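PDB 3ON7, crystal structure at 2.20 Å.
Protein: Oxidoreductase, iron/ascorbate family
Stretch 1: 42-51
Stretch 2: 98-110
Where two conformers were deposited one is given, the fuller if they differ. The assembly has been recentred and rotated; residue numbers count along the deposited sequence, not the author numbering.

Stretch 1 42-51: RIYTEWQAFF
Stretch 2, residues 98-110: IPDSLRANILAYY

The apolar centre is Leu-102, whose CA-to-CB bond points toward helix 42-51 and whose side chain (chi1 m, chi2 t) lies against Trp-47. Leu-102 CD1 sits 3.5 Å from the centroid of the Trp-47 six-membered ring and 11° off its normal, a CH-pi contact over the face. Trp-47 starts sideways, but chi1 m and chi2 of 90° bring its ring nearer the other stretch. The same Leu-102 CD1 is 4.0 Å from Phe-50 CD1, and Phe-50 (chi1 t) also places CE1 3.9 Å from Pro-99 CG, so Pro-99, in the loop, packs beside the later part of helix 42-51.

The helices approach to 10.3 Å between axes and run at 134° between N-to-C directions, nearer antiparallel than parallel. The CA register agrees: Glu-46 faces Leu-102 at 7.4 Å between CA atoms, Ile-43 faces Asn-105 at 6.8 Å. Both helices have regular i to i+4 bonding, as in Trp-47 N to Ile-43 O (3.0 Å) and Tyr-109 N to Asn-105 O (2.9 Å). Pro-99 (phi/psi -64/137) and Leu-102 (-109/-13) are joined by Leu-102 N to Pro-99 O at 3.0 Å. Earlier along helix 42-51, Ile-43 (chi1 m, chi2 t) sets CG2 4.0 Å from Ile-106 CD1 and CD1 3.4 Å from Tyr-109 CB. Ile-106 (chi1 t, chi2 p) CD1 also lies 4.0 Å from Trp-47 NE1.

At the polar edge, Glu-46 (chi1 p, chi2 t) lays CG 3.5 Å from Leu-102 CD2, while its carboxylate accepts a hydrogen bond from Asn-105: ND2 to OE2 is 2.8 Å, with an N-H...O angle of 154°. Asn-105 uses chi1 m. The oxygen of one water lies 2.7 Å from Glu-46 OE2 and 2.8 Å from Leu-102 O, donating to both, and 3.1 Å from Trp-47 NE1, from which it accepts, satisfying the indole NH beside the apolar packing. Arg-42 NH2 lies 3.8 Å from Asn-105 OD1, a proximity without a hydrogen bond.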

# COMPACT_ATOMS: atom_id res chain seq x y z
N ARG B 42 -21.13 29.02 -4.11
CA ARG B 42 -20.36 29.41 -2.92
C ARG B 42 -19.12 28.49 -2.80
O ARG B 42 -18.02 28.95 -2.45
CB ARG B 42 -21.26 29.34 -1.66
CG ARG B 42 -21.32 30.64 -0.83
CD ARG B 42 -22.70 30.90 -0.17
NE ARG B 42 -23.05 29.91 0.85
CZ ARG B 42 -24.15 29.15 0.87
NH1 ARG B 42 -25.08 29.24 -0.08
NH2 ARG B 42 -24.33 28.28 1.86
N ILE B 43 -19.31 27.21 -3.09
CA ILE B 43 -18.25 26.22 -3.07
C ILE B 43 -17.21 26.46 -4.17
O ILE B 43 -16.01 26.42 -3.89
CB ILE B 43 -18.84 24.78 -3.10
CG1 ILE B 43 -19.38 24.43 -1.71
CG2 ILE B 43 -17.81 23.74 -3.51
CD1 ILE B 43 -20.34 23.28 -1.71
N TYR B 44 -17.65 26.71 -5.40
CA TYR B 44 -16.72 27.03 -6.49
C TYR B 44 -15.86 28.22 -6.10
O TYR B 44 -14.63 28.20 -6.27
CB TYR B 44 -17.48 27.40 -7.76
CG TYR B 44 -17.72 26.26 -8.72
CD1 TYR B 44 -18.49 25.17 -8.34
CD2 TYR B 44 -17.22 26.29 -10.00
CE1 TYR B 44 -18.76 24.14 -9.23
CE2 TYR B 44 -17.47 25.25 -10.89
CZ TYR B 44 -18.23 24.18 -10.50
OH TYR B 44 -18.48 23.13 -11.37
N THR B 45 -16.50 29.23 -5.52
CA THR B 45 -15.82 30.46 -5.16
C THR B 45 -14.77 30.24 -4.09
O THR B 45 -13.64 30.67 -4.26
CB THR B 45 -16.82 31.56 -4.72
OG1 THR B 45 -17.64 31.92 -5.85
CG2 THR B 45 -16.10 32.82 -4.23
N GLU B 46 -15.11 29.58 -3.00
CA GLU B 46 -14.15 29.50 -1.90
C GLU B 46 -13.05 28.47 -2.13
O GLU B 46 -11.96 28.60 -1.57
CB GLU B 46 -14.84 29.36 -0.53
CG GLU B 46 -15.73 28.16 -0.32
CD GLU B 46 -16.55 28.25 0.97
OE1 GLU B 46 -16.57 29.32 1.60
OE2 GLU B 46 -17.16 27.22 1.35
N TRP B 47 -13.31 27.47 -2.97
CA TRP B 47 -12.27 26.50 -3.31
C TRP B 47 -11.33 27.07 -4.34
O TRP B 47 -10.12 26.85 -4.27
CB TRP B 47 -12.88 25.17 -3.75
CG TRP B 47 -13.28 24.39 -2.56
CD1 TRP B 47 -14.47 24.42 -1.93
CD2 TRP B 47 -12.45 23.50 -1.83
NE1 TRP B 47 -14.45 23.59 -0.84
CE2 TRP B 47 -13.22 23.00 -0.76
CE3 TRP B 47 -11.14 23.06 -1.97
CZ2 TRP B 47 -12.72 22.08 0.14
CZ3 TRP B 47 -10.64 22.16 -1.05
CH2 TRP B 47 -11.43 21.68 -0.02
N GLN B 48 -11.86 27.82 -5.29
CA GLN B 48 -10.99 28.59 -6.18
C GLN B 48 -10.02 29.45 -5.36
O GLN B 48 -8.81 29.48 -5.62
CB GLN B 48 -11.81 29.49 -7.10
CG GLN B 48 -10.97 30.23 -8.13
CD GLN B 48 -10.20 29.30 -9.05
OE1 GLN B 48 -10.77 28.73 -9.96
NE2 GLN B 48 -8.91 29.16 -8.80
N ALA B 49 -10.56 30.14 -4.37
CA ALA B 49 -9.75 30.91 -3.42
C ALA B 49 -8.68 30.06 -2.72
O ALA B 49 -7.52 30.44 -2.63
CB ALA B 49 -10.67 31.57 -2.38
N PHE B 50 -9.09 28.91 -2.23
CA PHE B 50 -8.16 27.97 -1.59
C PHE B 50 -6.97 27.64 -2.48
O PHE B 50 -5.84 27.70 -2.03
CB PHE B 50 -8.89 26.68 -1.22
CG PHE B 50 -7.98 25.58 -0.76
CD1 PHE B 50 -7.49 25.57 0.53
CD2 PHE B 50 -7.61 24.56 -1.62
CE1 PHE B 50 -6.65 24.57 0.96
CE2 PHE B 50 -6.77 23.55 -1.20
CZ PHE B 50 -6.28 23.56 0.08
N PHE B 51 -7.23 27.30 -3.74
CA PHE B 51 -6.16 26.92 -4.68
C PHE B 51 -5.33 28.11 -5.14
O PHE B 51 -4.20 27.93 -5.59
CB PHE B 51 -6.73 26.24 -5.93
CG PHE B 51 -7.32 24.90 -5.67
CD1 PHE B 51 -6.53 23.84 -5.31
CD2 PHE B 51 -8.68 24.70 -5.79
CE1 PHE B 51 -7.08 22.60 -5.09
CE2 PHE B 51 -9.23 23.47 -5.54
CZ PHE B 51 -8.44 22.42 -5.19
N ILE B 98 -9.91 18.42 6.31
CA ILE B 98 -10.58 19.50 5.58
C ILE B 98 -10.21 20.82 6.28
O ILE B 98 -10.23 20.89 7.49
CB ILE B 98 -12.11 19.32 5.60
CG1 ILE B 98 -12.48 17.90 5.17
CG2 ILE B 98 -12.76 20.33 4.67
CD1 ILE B 98 -13.93 17.60 5.22
N PRO B 99 -9.88 21.86 5.51
CA PRO B 99 -9.57 23.14 6.16
C PRO B 99 -10.79 23.68 6.89
O PRO B 99 -11.89 23.61 6.34
CB PRO B 99 -9.20 24.06 4.99
CG PRO B 99 -8.85 23.17 3.89
CD PRO B 99 -9.73 21.95 4.06
N ASP B 100 -10.59 24.18 8.10
CA ASP B 100 -11.70 24.65 8.94
C ASP B 100 -12.66 25.58 8.22
O ASP B 100 -13.87 25.43 8.36
CB ASP B 100 -11.19 25.38 10.20
CG ASP B 100 -10.65 24.42 11.26
OD1 ASP B 100 -11.11 23.26 11.32
OD2 ASP B 100 -9.78 24.84 12.05
N SER B 101 -12.12 26.52 7.45
CA SER B 101 -12.97 27.58 6.83
C SER B 101 -13.89 27.01 5.75
O SER B 101 -14.88 27.63 5.40
CB SER B 101 -12.13 28.75 6.27
OG SER B 101 -11.51 28.45 5.03
N LEU B 102 -13.58 25.81 5.26
CA LEU B 102 -14.30 25.21 4.15
C LEU B 102 -15.20 24.03 4.54
O LEU B 102 -16.01 23.60 3.74
CB LEU B 102 -13.30 24.76 3.07
CG LEU B 102 -12.38 25.76 2.38
CD1 LEU B 102 -11.31 25.04 1.53
CD2 LEU B 102 -13.17 26.73 1.52
N ARG B 103 -15.04 23.49 5.74
CA ARG B 103 -15.73 22.26 6.18
C ARG B 103 -17.28 22.30 6.08
O ARG B 103 -17.91 21.38 5.53
CB ARG B 103 -15.30 21.93 7.62
CG ARG B 103 -15.94 20.66 8.24
CD ARG B 103 -15.35 20.32 9.61
NE ARG B 103 -13.94 19.91 9.53
CZ ARG B 103 -13.49 18.65 9.48
NH1 ARG B 103 -14.34 17.62 9.52
NH2 ARG B 103 -12.18 18.40 9.39
N ALA B 104 -17.90 23.35 6.61
CA ALA B 104 -19.36 23.41 6.70
C ALA B 104 -20.00 23.24 5.34
O ALA B 104 -20.87 22.40 5.16
CB ALA B 104 -19.81 24.70 7.34
N ASN B 105 -19.55 24.03 4.38
CA ASN B 105 -20.15 24.02 3.05
C ASN B 105 -19.87 22.73 2.31
O ASN B 105 -20.76 22.19 1.63
CB ASN B 105 -19.68 25.23 2.23
CG ASN B 105 -20.33 26.55 2.68
OD1 ASN B 105 -21.33 26.54 3.39
ND2 ASN B 105 -19.77 27.66 2.28
N ILE B 106 -18.66 22.22 2.42
CA ILE B 106 -18.31 21.07 1.62
C ILE B 106 -18.98 19.82 2.17
O ILE B 106 -19.43 19.00 1.40
CB ILE B 106 -16.78 20.90 1.42
CG1 ILE B 106 -16.51 20.14 0.13
CG2 ILE B 106 -16.12 20.22 2.62
CD1 ILE B 106 -17.24 20.67 -1.08
N LEU B 107 -19.09 19.69 3.50
CA LEU B 107 -19.81 18.57 4.07
C LEU B 107 -21.35 18.71 3.91
O LEU B 107 -22.04 17.71 3.79
CB LEU B 107 -19.42 18.33 5.54
CG LEU B 107 -17.96 17.90 5.76
CD1 LEU B 107 -17.68 17.62 7.22
CD2 LEU B 107 -17.58 16.70 4.89
N ALA B 108 -21.88 19.93 3.91
CA ALA B 108 -23.29 20.13 3.59
C ALA B 108 -23.54 19.69 2.14
O ALA B 108 -24.52 19.03 1.86
CB ALA B 108 -23.71 21.58 3.80
N TYR B 109 -22.63 20.02 1.24
CA TYR B 109 -22.77 19.57 -0.14
C TYR B 109 -22.68 18.04 -0.27
O TYR B 109 -23.52 17.43 -0.92
CB TYR B 109 -21.76 20.24 -1.09
CG TYR B 109 -21.86 19.66 -2.48
CD1 TYR B 109 -22.83 20.10 -3.35
CD2 TYR B 109 -21.02 18.62 -2.90
CE1 TYR B 109 -22.96 19.56 -4.61
CE2 TYR B 109 -21.14 18.07 -4.16
CZ TYR B 109 -22.12 18.54 -5.01
OH TYR B 109 -22.27 18.01 -6.26
N TYR B 110 -21.67 17.45 0.35
CA TYR B 110 -21.48 15.99 0.39
C TYR B 110 -22.75 15.28 0.88
O TYR B 110 -23.15 14.26 0.31
CB TYR B 110 -20.33 15.65 1.33
CG TYR B 110 -19.99 14.16 1.48
CD1 TYR B 110 -20.65 13.35 2.39
CD2 TYR B 110 -18.95 13.59 0.73
CE1 TYR B 110 -20.32 11.98 2.52
CE2 TYR B 110 -18.61 12.25 0.85
CZ TYR B 110 -19.29 11.45 1.74
OH TYR B 110 -18.93 10.11 1.85
O HOH W 1 -16.57 24.54 1.21